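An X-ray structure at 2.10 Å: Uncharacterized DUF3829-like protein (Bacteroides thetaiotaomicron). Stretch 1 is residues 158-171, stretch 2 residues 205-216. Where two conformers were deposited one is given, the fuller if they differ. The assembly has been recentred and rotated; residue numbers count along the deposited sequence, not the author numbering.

Stretch 1 (158-171) EPLKDQIMAMRKMS
Stretch 2 (205-216) AAEKIPAVTGYD

Stretch 1 opens with a type I beta turn from Glu158 to Lys161, closed by Lys161 N to Glu158 O at 3.1 Å. Leu160 is the N-cap residue. A helix runs from Lys161 through Ser171 and onward, with phi/psi near -60/-47. Its i to i+4 bonds begin with Ile164 N to Leu160 O at 3.0 Å. Stretch 2 starts at the end of another helix. Ile209 N reaches Ala206 O at 3.1 Å, and the chain then extends through Ile209 (-61/124), Pro210 (-69/138), Ala211 (-65/148) and Val212 (-111/130). A type II turn follows from Val212 to Tyr215. Gly214 has positive phi (88/16), which favours glycine.

The two chains run in opposite directions. CA-CA distances set the register: Leu160 to Val212 7.2 Å, Asp162 to Ile209 6.9 Å, Ala166 to Ala206 6.0 Å. The last pair comes closest, and both residues are small. Ala166 CB and Ala206 CB lie 4.1 Å apart. The contact buries 492 Å² in total.

Met170, a selenomethionine, points its CB toward stretch 2. Its rotamer is m, t, m: chi1 is -70°, chi2 (-173°) carries the chain out and chi3 (-87°) turns its end. Met170 CE lies 3.5 Å from Ala206 CB.

Ile209 is the most covered residue. Its CA-to-CB bond points toward stretch 1, and its rotamer is m, t (-64, 171°). Ile209 CD1 lies 3.4 Å from Asp162 O and 3.8 Å from Ala166 CB. Ile209 CG2 lies 3.7 Å from Asp162 CB. Asp162 is m (-64°).

Gln163 leaves its helix sideways, but chi1 -72° (m), chi2 84° (p) and chi3 -21° bend the amide to stretch 2. Gln163 NE2 donates a weak hydrogen bond to Pro210 O, 3.2 Å long with an N-H...O angle of 124°. This is the only hydrogen bond across the stretches. The bent angle fits its weakness. Gln163 NE2 also lies 3.5 Å from Ile209 CG2. Two conformers of Gln163 were deposited, and one is described.

Leu160 is also sideways at CB. Its m, t rotamer (-50, 163°) brings both methyls into apolar contact: Leu160 CD2 to Val212 CG2 at 3.8 Å and Leu160 CD1 to Tyr215 CD1 at 3.7 Å. Val212 is t (-169°), with Val212 CG2 3.6 Å from Pro159 O.

The CA-to-CB bond of Tyr215 points toward stretch 1, with chi1 -60° (m) and chi2 -84°. Its ring meets Leu160 and Pro159 obliquely. Pro159, C-gamma exo, places Pro159 CG 3.9 Å from Tyr215 CZ and 3.4 Å from Tyr215 OH.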

# COMPACT_ATOMS: atom_id res chain seq x y z
N GLU A 158 11.64 -14.59 -20.05
CA GLU A 158 11.64 -15.38 -18.83
C GLU A 158 10.61 -16.52 -18.97
O GLU A 158 9.44 -16.24 -19.20
CB GLU A 158 11.36 -14.47 -17.62
CG GLU A 158 11.52 -15.06 -16.22
CD GLU A 158 12.61 -16.07 -15.91
OE1 GLU A 158 13.80 -15.77 -16.12
OE2 GLU A 158 12.25 -17.19 -15.47
N PRO A 159 11.02 -17.82 -18.85
CA PRO A 159 10.04 -18.92 -18.98
C PRO A 159 8.87 -18.86 -17.98
O PRO A 159 7.79 -19.33 -18.30
CB PRO A 159 10.88 -20.18 -18.73
CG PRO A 159 12.27 -19.77 -19.03
CD PRO A 159 12.38 -18.35 -18.62
N LEU A 160 9.08 -18.26 -16.80
CA LEU A 160 8.03 -18.15 -15.77
C LEU A 160 7.47 -16.74 -15.64
O LEU A 160 6.96 -16.36 -14.56
CB LEU A 160 8.56 -18.63 -14.41
CG LEU A 160 9.26 -19.97 -14.40
CD1 LEU A 160 10.06 -20.13 -13.16
CD2 LEU A 160 8.26 -21.11 -14.56
N LYS A 161 7.49 -15.98 -16.74
CA LYS A 161 6.96 -14.61 -16.83
C LYS A 161 5.55 -14.52 -16.22
O LYS A 161 5.35 -13.72 -15.31
CB LYS A 161 6.95 -14.14 -18.29
CG LYS A 161 6.50 -12.70 -18.53
CD LYS A 161 6.24 -12.47 -20.01
CE LYS A 161 5.68 -11.10 -20.29
NZ LYS A 161 4.37 -11.18 -20.99
N ASP A 162 4.60 -15.38 -16.68
CA ASP A 162 3.20 -15.37 -16.25
C ASP A 162 3.07 -15.54 -14.73
O ASP A 162 2.31 -14.79 -14.11
CB ASP A 162 2.38 -16.46 -16.96
CG ASP A 162 2.24 -16.33 -18.47
OD1 ASP A 162 2.63 -15.27 -19.02
OD2 ASP A 162 1.71 -17.28 -19.10
N GLN A 163 3.84 -16.51 -14.16
CA GLN A 163 3.87 -16.81 -12.73
C GLN A 163 4.37 -15.57 -11.94
O GLN A 163 3.71 -15.16 -11.00
CB GLN A 163 4.74 -18.06 -12.46
CG GLN A 163 4.12 -19.39 -12.94
CD GLN A 163 4.33 -19.77 -14.40
OE1 GLN A 163 4.61 -18.93 -15.28
NE2 GLN A 163 4.09 -21.04 -14.71
N ILE A 164 5.53 -14.98 -12.35
CA ILE A 164 6.15 -13.81 -11.71
C ILE A 164 5.20 -12.60 -11.78
O ILE A 164 4.98 -11.94 -10.75
CB ILE A 164 7.54 -13.50 -12.33
CG1 ILE A 164 8.53 -14.65 -12.00
CG2 ILE A 164 8.09 -12.13 -11.83
CD1 ILE A 164 9.61 -14.89 -13.00
N MSE A 165 4.65 -12.32 -12.97
CA MSE A 165 3.70 -11.22 -13.20
C MSE A 165 2.48 -11.37 -12.27
O MSE A 165 2.06 -10.40 -11.65
CB MSE A 165 3.22 -11.19 -14.67
CG MSE A 165 4.31 -10.83 -15.68
SE MSE A 165 5.18 -9.13 -15.33
CE MSE A 165 3.72 -7.98 -15.86
N ALA A 166 1.93 -12.61 -12.17
CA ALA A 166 0.77 -12.87 -11.32
C ALA A 166 1.06 -12.56 -9.85
O ALA A 166 0.27 -11.87 -9.19
CB ALA A 166 0.32 -14.31 -11.47
N MSE A 167 2.20 -13.03 -9.35
CA MSE A 167 2.56 -12.81 -7.94
C MSE A 167 2.73 -11.33 -7.66
O MSE A 167 2.18 -10.85 -6.68
CB MSE A 167 3.82 -13.58 -7.56
CG MSE A 167 3.59 -15.04 -7.43
SE MSE A 167 5.12 -16.01 -6.71
CE MSE A 167 6.01 -16.41 -8.39
N ARG A 168 3.47 -10.61 -8.53
CA ARG A 168 3.65 -9.16 -8.43
C ARG A 168 2.28 -8.43 -8.39
O ARG A 168 2.08 -7.59 -7.53
CB ARG A 168 4.49 -8.64 -9.60
CG ARG A 168 5.95 -8.96 -9.49
CD ARG A 168 6.78 -8.14 -10.48
NE ARG A 168 6.89 -6.72 -10.13
CZ ARG A 168 7.69 -6.22 -9.18
NH1 ARG A 168 8.44 -7.04 -8.44
NH2 ARG A 168 7.74 -4.92 -8.96
N LYS A 169 1.35 -8.77 -9.27
CA LYS A 169 0.03 -8.10 -9.28
C LYS A 169 -0.79 -8.39 -8.01
O LYS A 169 -1.33 -7.45 -7.42
CB LYS A 169 -0.79 -8.43 -10.54
CG LYS A 169 -1.94 -7.44 -10.72
CD LYS A 169 -2.62 -7.52 -12.05
CE LYS A 169 -3.59 -6.37 -12.19
NZ LYS A 169 -4.07 -6.22 -13.59
N MSE A 170 -0.81 -9.66 -7.55
CA MSE A 170 -1.53 -10.07 -6.33
C MSE A 170 -0.96 -9.41 -5.10
O MSE A 170 -1.73 -8.94 -4.27
CB MSE A 170 -1.55 -11.59 -6.18
CG MSE A 170 -2.47 -12.23 -7.25
SE MSE A 170 -2.69 -14.11 -6.96
CE MSE A 170 -1.18 -14.73 -7.93
N SER A 171 0.39 -9.25 -5.04
CA SER A 171 1.09 -8.58 -3.95
C SER A 171 0.66 -7.13 -3.87
O SER A 171 0.46 -6.62 -2.78
CB SER A 171 2.60 -8.69 -4.12
OG SER A 171 2.97 -9.99 -3.71
N ALA A 205 -7.20 -16.81 -12.02
CA ALA A 205 -6.43 -16.73 -13.26
C ALA A 205 -5.05 -17.32 -13.04
O ALA A 205 -4.61 -18.15 -13.85
CB ALA A 205 -6.34 -15.29 -13.74
N ALA A 206 -4.40 -16.99 -11.90
CA ALA A 206 -3.08 -17.53 -11.55
C ALA A 206 -3.10 -19.06 -11.44
O ALA A 206 -2.17 -19.71 -11.92
CB ALA A 206 -2.57 -16.93 -10.27
N GLU A 207 -4.18 -19.63 -10.84
CA GLU A 207 -4.34 -21.09 -10.70
C GLU A 207 -4.44 -21.80 -12.07
O GLU A 207 -4.19 -23.00 -12.14
CB GLU A 207 -5.60 -21.42 -9.89
CG GLU A 207 -5.49 -21.19 -8.40
CD GLU A 207 -6.81 -21.15 -7.66
OE1 GLU A 207 -7.87 -21.33 -8.31
OE2 GLU A 207 -6.80 -20.90 -6.43
N LYS A 208 -4.81 -21.06 -13.14
CA LYS A 208 -4.94 -21.60 -14.49
C LYS A 208 -3.66 -21.45 -15.31
O LYS A 208 -3.64 -21.94 -16.45
CB LYS A 208 -6.11 -20.90 -15.22
CG LYS A 208 -7.50 -21.39 -14.81
CD LYS A 208 -8.59 -20.32 -15.03
CE LYS A 208 -8.85 -19.96 -16.48
NZ LYS A 208 -9.43 -18.60 -16.62
N ILE A 209 -2.61 -20.77 -14.77
CA ILE A 209 -1.33 -20.56 -15.48
C ILE A 209 -0.71 -21.94 -15.75
O ILE A 209 -0.58 -22.74 -14.81
CB ILE A 209 -0.33 -19.61 -14.76
CG1 ILE A 209 -0.89 -18.18 -14.66
CG2 ILE A 209 1.01 -19.60 -15.48
CD1 ILE A 209 -0.07 -17.26 -13.78
N PRO A 210 -0.40 -22.27 -17.03
CA PRO A 210 0.16 -23.60 -17.31
C PRO A 210 1.57 -23.75 -16.73
O PRO A 210 2.37 -22.81 -16.79
CB PRO A 210 0.16 -23.67 -18.85
CG PRO A 210 0.22 -22.25 -19.29
CD PRO A 210 -0.52 -21.45 -18.26
N ALA A 211 1.85 -24.92 -16.15
CA ALA A 211 3.14 -25.27 -15.58
C ALA A 211 4.21 -25.34 -16.68
O ALA A 211 3.89 -25.66 -17.83
CB ALA A 211 3.04 -26.61 -14.86
N VAL A 212 5.45 -25.00 -16.33
CA VAL A 212 6.58 -25.03 -17.26
C VAL A 212 7.51 -26.15 -16.82
O VAL A 212 7.85 -26.23 -15.63
CB VAL A 212 7.32 -23.66 -17.36
CG1 VAL A 212 8.31 -23.65 -18.52
CG2 VAL A 212 6.33 -22.51 -17.51
N THR A 213 7.92 -27.03 -17.76
CA THR A 213 8.79 -28.16 -17.49
C THR A 213 10.20 -27.66 -17.10
O THR A 213 10.72 -26.75 -17.74
CB THR A 213 8.79 -29.08 -18.72
OG1 THR A 213 7.45 -29.46 -18.99
CG2 THR A 213 9.63 -30.34 -18.52
N GLY A 214 10.76 -28.26 -16.06
CA GLY A 214 12.09 -27.94 -15.54
C GLY A 214 12.13 -26.83 -14.50
O GLY A 214 13.20 -26.27 -14.25
N TYR A 215 10.97 -26.48 -13.92
CA TYR A 215 10.85 -25.40 -12.93
C TYR A 215 9.94 -25.83 -11.77
O TYR A 215 9.16 -25.02 -11.26
CB TYR A 215 10.34 -24.08 -13.60
CG TYR A 215 11.25 -23.58 -14.69
CD1 TYR A 215 12.37 -22.80 -14.39
CD2 TYR A 215 11.05 -23.95 -16.02
CE1 TYR A 215 13.27 -22.41 -15.39
CE2 TYR A 215 11.93 -23.54 -17.03
CZ TYR A 215 13.04 -22.78 -16.71
OH TYR A 215 13.90 -22.39 -17.71
N ASP A 216 10.06 -27.10 -11.32
CA ASP A 216 9.25 -27.68 -10.24
C ASP A 216 9.49 -26.98 -8.88
O ASP A 216 8.57 -26.85 -8.09
CB ASP A 216 9.50 -29.19 -10.11
CG ASP A 216 9.21 -30.00 -11.38
OD1 ASP A 216 8.34 -29.57 -12.18
OD2 ASP A 216 9.85 -31.06 -11.56